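Local coordinates for protein GDP-mannose-dependent alpha-(1-6)-phosphatidylinositol monomannoside mannosyltransferase (Corynebacterium glutamicum, PDB 3OKP) that is a mannosyltransferase of the GT-B type, with two Rossmann-like domains, and holds guanosine-5'-diphosphate-alpha-d-mannose in this model, at residues D33-N45 and D57-L69. Sequence-based numbering, arbitrary orientation.
Sequences DPESIVVFASTQN and DYEVIRWPRSVML
The beta-alpha-beta crossover is exemplified by strands 37-42 and 59-63, parallel neighbours joined through helix 46-53, whose backbones bond alternately: Val39 N donates to Glu59 O, Ile61 N to Val39 O, Ala41 N to Ile61 O and Trp63 N to Ala41 O. Next to the Val39-Glu59 bond, a water accepts from Glu59 N and donates to Ile37 O. On the face carrying Phe40, Met68 bends at its last torsion (chi3 -71°) and lays CE over the ring, 3.7 Å from its centroid, a CH-pi contact, with SD placed obliquely to the ring in a Met-aromatic contact. The ring's outer end, CZ, meets Trp63 CE3 at 3.7 Å, the two ring systems inclined at 67°; helix 72-84 covers this face. Within the Rossmann-like N-terminal half of the GT-B fold, strand 59-63 is an edge strand of the seven-stranded parallel sheet. Toward the C-terminal ends of the strands side chains join the backbone bonding. Arg62, folded back at chi2 (-76°), sends NH1 2.9 Å to Ser42 O, which lies in the guanidinium plane; NE forms a salt bridge with Asp53 and NH2 a hydrogen bond to Pro15 O. Thr43 N donates to Arg65 O, while Thr43 OG1 donates a hydrogen bond to Trp63 O (2.8 Å) from above the carbonyl plane. Gln44 NE2 bonds both Ser66 O (3.0 Å) and Ser42 OG (2.9 Å), each near its amide plane, and Asn12 OD1 ties Ser42 OG to Met68 N.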
ATOM      1  N   ASP A  33       5.786  13.978  15.698  1.00 13.56           N
ATOM      2  CA  ASP A  33       5.589  14.471  17.057  1.00 14.17           C
ATOM      3  C   ASP A  33       4.092  14.717  17.261  1.00 13.89           C
ATOM      4  O   ASP A  33       3.509  15.551  16.567  1.00 13.65           O
ATOM      5  CB  ASP A  33       6.385  15.769  17.263  1.00 14.71           C
ATOM      6  CG  ASP A  33       6.375  16.259  18.712  1.00 15.93           C
ATOM      7  OD1 ASP A  33       5.473  15.889  19.495  1.00 16.19           O
ATOM      8  OD2 ASP A  33       7.284  17.037  19.069  1.00 17.57           O
ATOM      9  N   PRO A  34       3.466  13.984  18.208  1.00 14.01           N
ATOM     10  CA  PRO A  34       2.020  14.097  18.444  1.00 13.94           C
ATOM     11  C   PRO A  34       1.570  15.514  18.810  1.00 14.22           C
ATOM     12  O   PRO A  34       0.439  15.903  18.501  1.00 14.09           O
ATOM     13  CB  PRO A  34       1.776  13.133  19.613  1.00 14.11           C
ATOM     14  CG  PRO A  34       3.117  12.948  20.253  1.00 14.68           C
ATOM     15  CD  PRO A  34       4.087  13.005  19.120  1.00 14.46           C
ATOM     16  N   GLU A  35       2.453  16.280  19.447  1.00 14.83           N
ATOM     17  CA  GLU A  35       2.158  17.666  19.813  1.00 15.30           C
ATOM     18  C   GLU A  35       2.075  18.595  18.595  1.00 14.94           C
ATOM     19  O   GLU A  35       1.522  19.694  18.689  1.00 15.14           O
ATOM     20  CB  GLU A  35       3.191  18.191  20.817  1.00 16.04           C
ATOM     21  CG  GLU A  35       3.042  17.618  22.221  1.00 16.65           C
ATOM     22  CD  GLU A  35       4.231  17.924  23.114  1.00 17.51           C
ATOM     23  OE1 GLU A  35       4.838  19.004  22.969  1.00 18.75           O
ATOM     24  OE2 GLU A  35       4.563  17.079  23.968  1.00 19.17           O
ATOM     25  N   SER A  36       2.617  18.145  17.463  1.00 14.49           N
ATOM     26  CA  SER A  36       2.626  18.932  16.223  1.00 14.38           C
ATOM     27  C   SER A  36       1.541  18.500  15.228  1.00 13.72           C
ATOM     28  O   SER A  36       1.507  18.975  14.091  1.00 13.53           O
ATOM     29  CB  SER A  36       4.012  18.876  15.561  1.00 14.55           C
ATOM     30  OG  SER A  36       4.197  17.666  14.838  1.00 14.73           O
ATOM     31  N   ILE A  37       0.654  17.608  15.667  1.00 13.37           N
ATOM     32  CA  ILE A  37      -0.392  17.054  14.810  1.00 12.82           C
ATOM     33  C   ILE A  37      -1.781  17.266  15.406  1.00 12.58           C
ATOM     34  O   ILE A  37      -2.005  16.994  16.590  1.00 12.81           O
ATOM     35  CB  ILE A  37      -0.190  15.526  14.569  1.00 12.94           C
ATOM     36  CG1 ILE A  37       1.112  15.244  13.801  1.00 13.33           C
ATOM     37  CG2 ILE A  37      -1.416  14.912  13.868  1.00 12.72           C
ATOM     38  CD1 ILE A  37       1.064  15.548  12.294  1.00 14.26           C
ATOM     39  N   VAL A  38      -2.698  17.762  14.575  1.00 11.69           N
ATOM     40  CA  VAL A  38      -4.125  17.795  14.894  1.00 11.23           C
ATOM     41  C   VAL A  38      -4.885  17.192  13.709  1.00 10.46           C
ATOM     42  O   VAL A  38      -4.548  17.458  12.556  1.00 10.10           O
ATOM     43  CB  VAL A  38      -4.645  19.238  15.172  1.00 11.47           C
ATOM     44  CG1 VAL A  38      -6.100  19.207  15.642  1.00 11.49           C
ATOM     45  CG2 VAL A  38      -3.775  19.951  16.211  1.00 12.12           C
ATOM     46  N   VAL A  39      -5.891  16.369  13.995  1.00 10.18           N
ATOM     47  CA  VAL A  39      -6.715  15.765  12.944  1.00  9.81           C
ATOM     48  C   VAL A  39      -8.129  16.341  12.964  1.00  9.86           C
ATOM     49  O   VAL A  39      -8.725  16.511  14.030  1.00 10.06           O
ATOM     50  CB  VAL A  39      -6.765  14.214  13.052  1.00  9.91           C
ATOM     51  CG1 VAL A  39      -7.649  13.609  11.955  1.00  9.51           C
ATOM     52  CG2 VAL A  39      -5.359  13.622  12.979  1.00  9.74           C
ATOM     53  N   PHE A  40      -8.636  16.657  11.774  1.00  9.59           N
ATOM     54  CA  PHE A  40     -10.025  17.055  11.557  1.00  9.77           C
ATOM     55  C   PHE A  40     -10.665  15.991  10.660  1.00  9.94           C
ATOM     56  O   PHE A  40     -10.382  15.918   9.459  1.00  9.42           O
ATOM     57  CB  PHE A  40     -10.075  18.457  10.922  1.00  9.72           C
ATOM     58  CG  PHE A  40     -11.469  18.989  10.678  1.00  9.99           C
ATOM     59  CD1 PHE A  40     -12.452  18.922  11.667  1.00 10.30           C
ATOM     60  CD2 PHE A  40     -11.785  19.596   9.459  1.00  9.94           C
ATOM     61  CE1 PHE A  40     -13.733  19.426  11.439  1.00 10.41           C
ATOM     62  CE2 PHE A  40     -13.061  20.105   9.220  1.00  9.55           C
ATOM     63  CZ  PHE A  40     -14.039  20.019  10.211  1.00 10.06           C
ATOM     64  N   ALA A  41     -11.506  15.149  11.260  1.00 10.38           N
ATOM     65  CA  ALA A  41     -12.042  13.971  10.574  1.00 10.75           C
ATOM     66  C   ALA A  41     -13.557  13.820  10.712  1.00 11.41           C
ATOM     67  O   ALA A  41     -14.141  14.222  11.716  1.00 11.56           O
ATOM     68  CB  ALA A  41     -11.335  12.708  11.067  1.00 10.52           C
ATOM     69  N   SER A  42     -14.181  13.231   9.694  1.00 11.87           N
ATOM     70  CA  SER A  42     -15.602  12.878   9.743  1.00 13.01           C
ATOM     71  C   SER A  42     -15.882  11.810  10.810  1.00 13.81           C
ATOM     72  O   SER A  42     -14.955  11.194  11.346  1.00 13.61           O
ATOM     73  CB  SER A  42     -16.074  12.392   8.371  1.00 13.01           C
ATOM     74  OG  SER A  42     -15.312  11.282   7.937  1.00 13.18           O
ATOM     75  N   THR A  43     -17.162  11.599  11.112  1.00 14.98           N
ATOM     76  CA  THR A  43     -17.575  10.648  12.145  1.00 16.13           C
ATOM     77  C   THR A  43     -18.633   9.689  11.601  1.00 17.14           C
ATOM     78  O   THR A  43     -19.712  10.115  11.188  1.00 17.46           O
ATOM     79  CB  THR A  43     -18.138  11.379  13.387  1.00 16.40           C
ATOM     80  OG1 THR A  43     -17.262  12.454  13.748  1.00 16.03           O
ATOM     81  CG2 THR A  43     -18.290  10.418  14.567  1.00 16.91           C
ATOM     82  N   GLN A  44     -18.317   8.398  11.608  1.00 18.01           N
ATOM     83  CA  GLN A  44     -19.228   7.377  11.090  1.00 19.35           C
ATOM     84  C   GLN A  44     -20.080   6.766  12.202  1.00 20.35           C
ATOM     85  O   GLN A  44     -21.282   6.548  12.025  1.00 21.33           O
ATOM     86  CB  GLN A  44     -18.459   6.294  10.323  1.00 19.47           C
ATOM     87  CG  GLN A  44     -17.932   6.748   8.956  1.00 19.70           C
ATOM     88  CD  GLN A  44     -16.663   7.586   9.047  1.00 19.67           C
ATOM     89  OE1 GLN A  44     -15.687   7.189   9.682  1.00 19.44           O
ATOM     90  NE2 GLN A  44     -16.672   8.747   8.398  1.00 19.08           N
ATOM     91  N   ASN A  45     -19.446   6.488  13.341  1.00 20.40           N
ATOM     92  CA  ASN A  45     -20.139   6.077  14.558  1.00 21.13           C
ATOM     93  C   ASN A  45     -19.527   6.803  15.755  1.00 20.62           C
ATOM     94  O   ASN A  45     -18.338   6.654  16.037  1.00 20.26           O
ATOM     95  CB  ASN A  45     -20.084   4.554  14.735  1.00 21.78           C
ATOM     96  CG  ASN A  45     -20.881   4.072  15.937  1.00 23.30           C
ATOM     97  OD1 ASN A  45     -20.439   4.189  17.079  1.00 23.58           O
ATOM     98  ND2 ASN A  45     -22.060   3.518  15.680  1.00 25.27           N
ATOM     99  N   ASP A  57      -2.356   9.717  21.344  1.00 11.83           N
ATOM    100  CA  ASP A  57      -1.601  10.758  22.055  1.00 12.32           C
ATOM    101  C   ASP A  57      -1.594  12.105  21.320  1.00 12.04           C
ATOM    102  O   ASP A  57      -0.882  13.035  21.712  1.00 11.92           O
ATOM    103  CB  ASP A  57      -0.171  10.298  22.399  1.00 12.53           C
ATOM    104  CG  ASP A  57       0.658   9.913  21.172  1.00 12.54           C
ATOM    105  OD1 ASP A  57       0.128   9.866  20.039  1.00 12.28           O
ATOM    106  OD2 ASP A  57       1.864   9.643  21.357  1.00 12.85           O
ATOM    107  N   TYR A  58      -2.402  12.196  20.265  1.00 11.79           N
ATOM    108  CA  TYR A  58      -2.626  13.453  19.545  1.00 11.82           C
ATOM    109  C   TYR A  58      -4.123  13.761  19.424  1.00 11.94           C
ATOM    110  O   TYR A  58      -4.960  12.862  19.535  1.00 11.91           O
ATOM    111  CB  TYR A  58      -1.952  13.427  18.165  1.00 11.50           C
ATOM    112  CG  TYR A  58      -2.413  12.306  17.255  1.00 11.22           C
ATOM    113  CD1 TYR A  58      -1.742  11.083  17.230  1.00 11.61           C
ATOM    114  CD2 TYR A  58      -3.511  12.474  16.410  1.00 11.23           C
ATOM    115  CE1 TYR A  58      -2.159  10.049  16.398  1.00 11.18           C
ATOM    116  CE2 TYR A  58      -3.936  11.449  15.573  1.00 11.04           C
ATOM    117  CZ  TYR A  58      -3.259  10.241  15.572  1.00 11.07           C
ATOM    118  OH  TYR A  58      -3.673   9.230  14.739  1.00 11.13           O
ATOM    119  N   GLU A  59      -4.446  15.031  19.197  1.00 12.15           N
ATOM    120  CA  GLU A  59      -5.831  15.505  19.172  1.00 12.69           C
ATOM    121  C   GLU A  59      -6.557  15.176  17.867  1.00 12.17           C
ATOM    122  O   GLU A  59      -6.023  15.384  16.773  1.00 11.79           O
ATOM    123  CB  GLU A  59      -5.879  17.018  19.431  1.00 12.87           C
ATOM    124  CG  GLU A  59      -7.288  17.622  19.422  1.00 13.80           C
ATOM    125  CD  GLU A  59      -7.296  19.129  19.605  1.00 14.51           C
ATOM    126  OE1 GLU A  59      -6.274  19.784  19.293  1.00 16.20           O
ATOM    127  OE2 GLU A  59      -8.334  19.663  20.055  1.00 16.62           O
ATOM    128  N   VAL A  60      -7.779  14.661  18.003  1.00 12.24           N
ATOM    129  CA  VAL A  60      -8.685  14.461  16.873  1.00 12.12           C
ATOM    130  C   VAL A  60      -9.947  15.293  17.106  1.00 12.45           C
ATOM    131  O   VAL A  60     -10.635  15.124  18.115  1.00 12.73           O
ATOM    132  CB  VAL A  60      -9.064  12.965  16.675  1.00 12.15           C
ATOM    133  CG1 VAL A  60     -10.023  12.791  15.493  1.00 11.87           C
ATOM    134  CG2 VAL A  60      -7.815  12.112  16.473  1.00 11.64           C
ATOM    135  N   ILE A  61     -10.217  16.210  16.182  1.00 12.23           N
ATOM    136  CA  ILE A  61     -11.444  17.002  16.201  1.00 12.83           C
ATOM    137  C   ILE A  61     -12.435  16.366  15.230  1.00 12.80           C
ATOM    138  O   ILE A  61     -12.204  16.340  14.017  1.00 12.52           O
ATOM    139  CB  ILE A  61     -11.185  18.488  15.832  1.00 12.76           C
ATOM    140  CG1 ILE A  61     -10.176  19.109  16.808  1.00 13.36           C
ATOM    141  CG2 ILE A  61     -12.499  19.282  15.810  1.00 13.00           C
ATOM    142  CD1 ILE A  61      -9.569  20.424  16.339  1.00 13.35           C
ATOM    143  N   ARG A  62     -13.528  15.841  15.775  1.00 13.22           N
ATOM    144  CA  ARG A  62     -14.501  15.104  14.978  1.00 13.31           C
ATOM    145  C   ARG A  62     -15.586  16.001  14.383  1.00 13.92           C
ATOM    146  O   ARG A  62     -16.273  16.739  15.099  1.00 14.04           O
ATOM    147  CB  ARG A  62     -15.124  13.967  15.795  1.00 13.72           C
ATOM    148  CG  ARG A  62     -14.168  12.816  16.127  1.00 12.79           C
ATOM    149  CD  ARG A  62     -13.912  11.913  14.926  1.00 11.74           C
ATOM    150  NE  ARG A  62     -13.043  10.787  15.268  1.00 11.25           N
ATOM    151  CZ  ARG A  62     -12.747   9.782  14.447  1.00 11.07           C
ATOM    152  NH1 ARG A  62     -13.251   9.746  13.217  1.00 10.46           N
ATOM    153  NH2 ARG A  62     -11.946   8.808  14.857  1.00  9.85           N
ATOM    154  N   TRP A  63     -15.714  15.931  13.061  1.00 14.05           N
ATOM    155  CA  TRP A  63     -16.781  16.589  12.319  1.00 14.75           C
ATOM    156  C   TRP A  63     -18.024  15.692  12.413  1.00 15.42           C
ATOM    157  O   TRP A  63     -17.978  14.530  11.999  1.00 15.34           O
ATOM    158  CB  TRP A  63     -16.323  16.802  10.868  1.00 14.49           C
ATOM    159  CG  TRP A  63     -17.251  17.579   9.957  1.00 14.87           C
ATOM    160  CD1 TRP A  63     -17.752  17.153   8.757  1.00 15.24           C
ATOM    161  CD2 TRP A  63     -17.751  18.916  10.146  1.00 15.29           C
ATOM    162  NE1 TRP A  63     -18.541  18.129   8.196  1.00 15.47           N
ATOM    163  CE2 TRP A  63     -18.560  19.219   9.025  1.00 15.82           C
ATOM    164  CE3 TRP A  63     -17.602  19.880  11.154  1.00 15.11           C
ATOM    165  CZ2 TRP A  63     -19.221  20.450   8.884  1.00 15.88           C
ATOM    166  CZ3 TRP A  63     -18.264  21.103  11.014  1.00 15.74           C
ATOM    167  CH2 TRP A  63     -19.061  21.375   9.885  1.00 15.88           C
ATOM    168  N   PRO A  64     -19.131  16.219  12.981  1.00 16.21           N
ATOM    169  CA  PRO A  64     -20.313  15.398  13.288  1.00 17.16           C
ATOM    170  C   PRO A  64     -21.140  15.013  12.053  1.00 17.59           C
ATOM    171  O   PRO A  64     -22.372  14.963  12.121  1.00 18.19           O
ATOM    172  CB  PRO A  64     -21.126  16.302  14.222  1.00 17.69           C
ATOM    173  CG  PRO A  64     -20.793  17.684  13.764  1.00 17.35           C
ATOM    174  CD  PRO A  64     -19.334  17.629  13.364  1.00 16.44           C
ATOM    175  N   ARG A  65     -20.454  14.748  10.945  1.00 17.43           N
ATOM    176  CA  ARG A  65     -21.075  14.303   9.704  1.00 17.95           C
ATOM    177  C   ARG A  65     -20.451  12.984   9.260  1.00 17.47           C
ATOM    178  O   ARG A  65     -19.246  12.769   9.424  1.00 16.99           O
ATOM    179  CB  ARG A  65     -20.898  15.355   8.604  1.00 18.05           C
ATOM    180  CG  ARG A  65     -21.833  16.557   8.694  1.00 20.03           C
ATOM    181  CD  ARG A  65     -23.250  16.186   8.259  1.00 22.93           C
ATOM    182  NE  ARG A  65     -24.002  17.330   7.741  1.00 25.12           N
ATOM    183  CZ  ARG A  65     -24.719  18.164   8.488  1.00 26.43           C
ATOM    184  NH1 ARG A  65     -25.373  19.168   7.915  1.00 27.21           N
ATOM    185  NH2 ARG A  65     -24.785  18.001   9.804  1.00 27.04           N
ATOM    186  N   SER A  66     -21.281  12.114   8.692  1.00 17.52           N
ATOM    187  CA  SER A  66     -20.862  10.796   8.218  1.00 17.17           C
ATOM    188  C   SER A  66     -19.849  10.875   7.069  1.00 16.22           C
ATOM    189  O   SER A  66     -18.991   9.997   6.920  1.00 15.75           O
ATOM    190  CB  SER A  66     -22.090   9.988   7.790  1.00 18.08           C
ATOM    191  OG  SER A  66     -21.735   8.663   7.445  1.00 19.22           O
ATOM    192  N   VAL A  67     -19.966  11.928   6.262  1.00 15.45           N
ATOM    193  CA  VAL A  67     -19.044  12.196   5.159  1.00 14.59           C
ATOM    194  C   VAL A  67     -18.581  13.648   5.250  1.00 13.81           C
ATOM    195  O   VAL A  67     -19.402  14.565   5.362  1.00 14.23           O
ATOM    196  CB  VAL A  67     -19.709  11.960   3.767  1.00 15.14           C
ATOM    197  CG1 VAL A  67     -18.675  12.052   2.648  1.00 14.67           C
ATOM    198  CG2 VAL A  67     -20.425  10.611   3.713  1.00 15.99           C
ATOM    199  N   MET A  68     -17.267  13.857   5.226  1.00 12.61           N
ATOM    200  CA  MET A  68     -16.734  15.210   5.140  1.00 11.69           C
ATOM    201  C   MET A  68     -16.600  15.608   3.677  1.00 11.51           C
ATOM    202  O   MET A  68     -15.875  14.970   2.908  1.00 11.05           O
ATOM    203  CB  MET A  68     -15.392  15.348   5.857  1.00 11.20           C
ATOM    204  CG  MET A  68     -14.922  16.796   5.939  1.00 10.72           C
ATOM    205  SD  MET A  68     -13.265  17.023   6.594  1.00 10.50           S
ATOM    206  CE  MET A  68     -13.527  16.621   8.322  1.00  9.18           C
ATOM    207  N   LEU A  69     -17.314  16.668   3.308  1.00 11.40           N
ATOM    208  CA  LEU A  69     -17.375  17.136   1.930  1.00 11.35           C
ATOM    209  C   LEU A  69     -16.885  18.581   1.834  1.00 11.21           C
ATOM    210  O   LEU A  69     -16.961  19.321   2.820  1.00 11.22           O
ATOM    211  CB  LEU A  69     -18.812  17.013   1.405  1.00 11.86           C
ATOM    212  CG  LEU A  69     -19.357  15.583   1.284  1.00 11.97           C
ATOM    213  CD1 LEU A  69     -20.880  15.561   1.296  1.00 12.48           C
ATOM    214  CD2 LEU A  69     -18.800  14.882   0.046  1.00 11.74           C
TER
HETATM  215  O   HOH W   1      -2.237  16.918  19.289  1.00  9.35           O
HETATM  216  O   HOH W   2     -13.505   7.852  11.230  1.00 17.43           O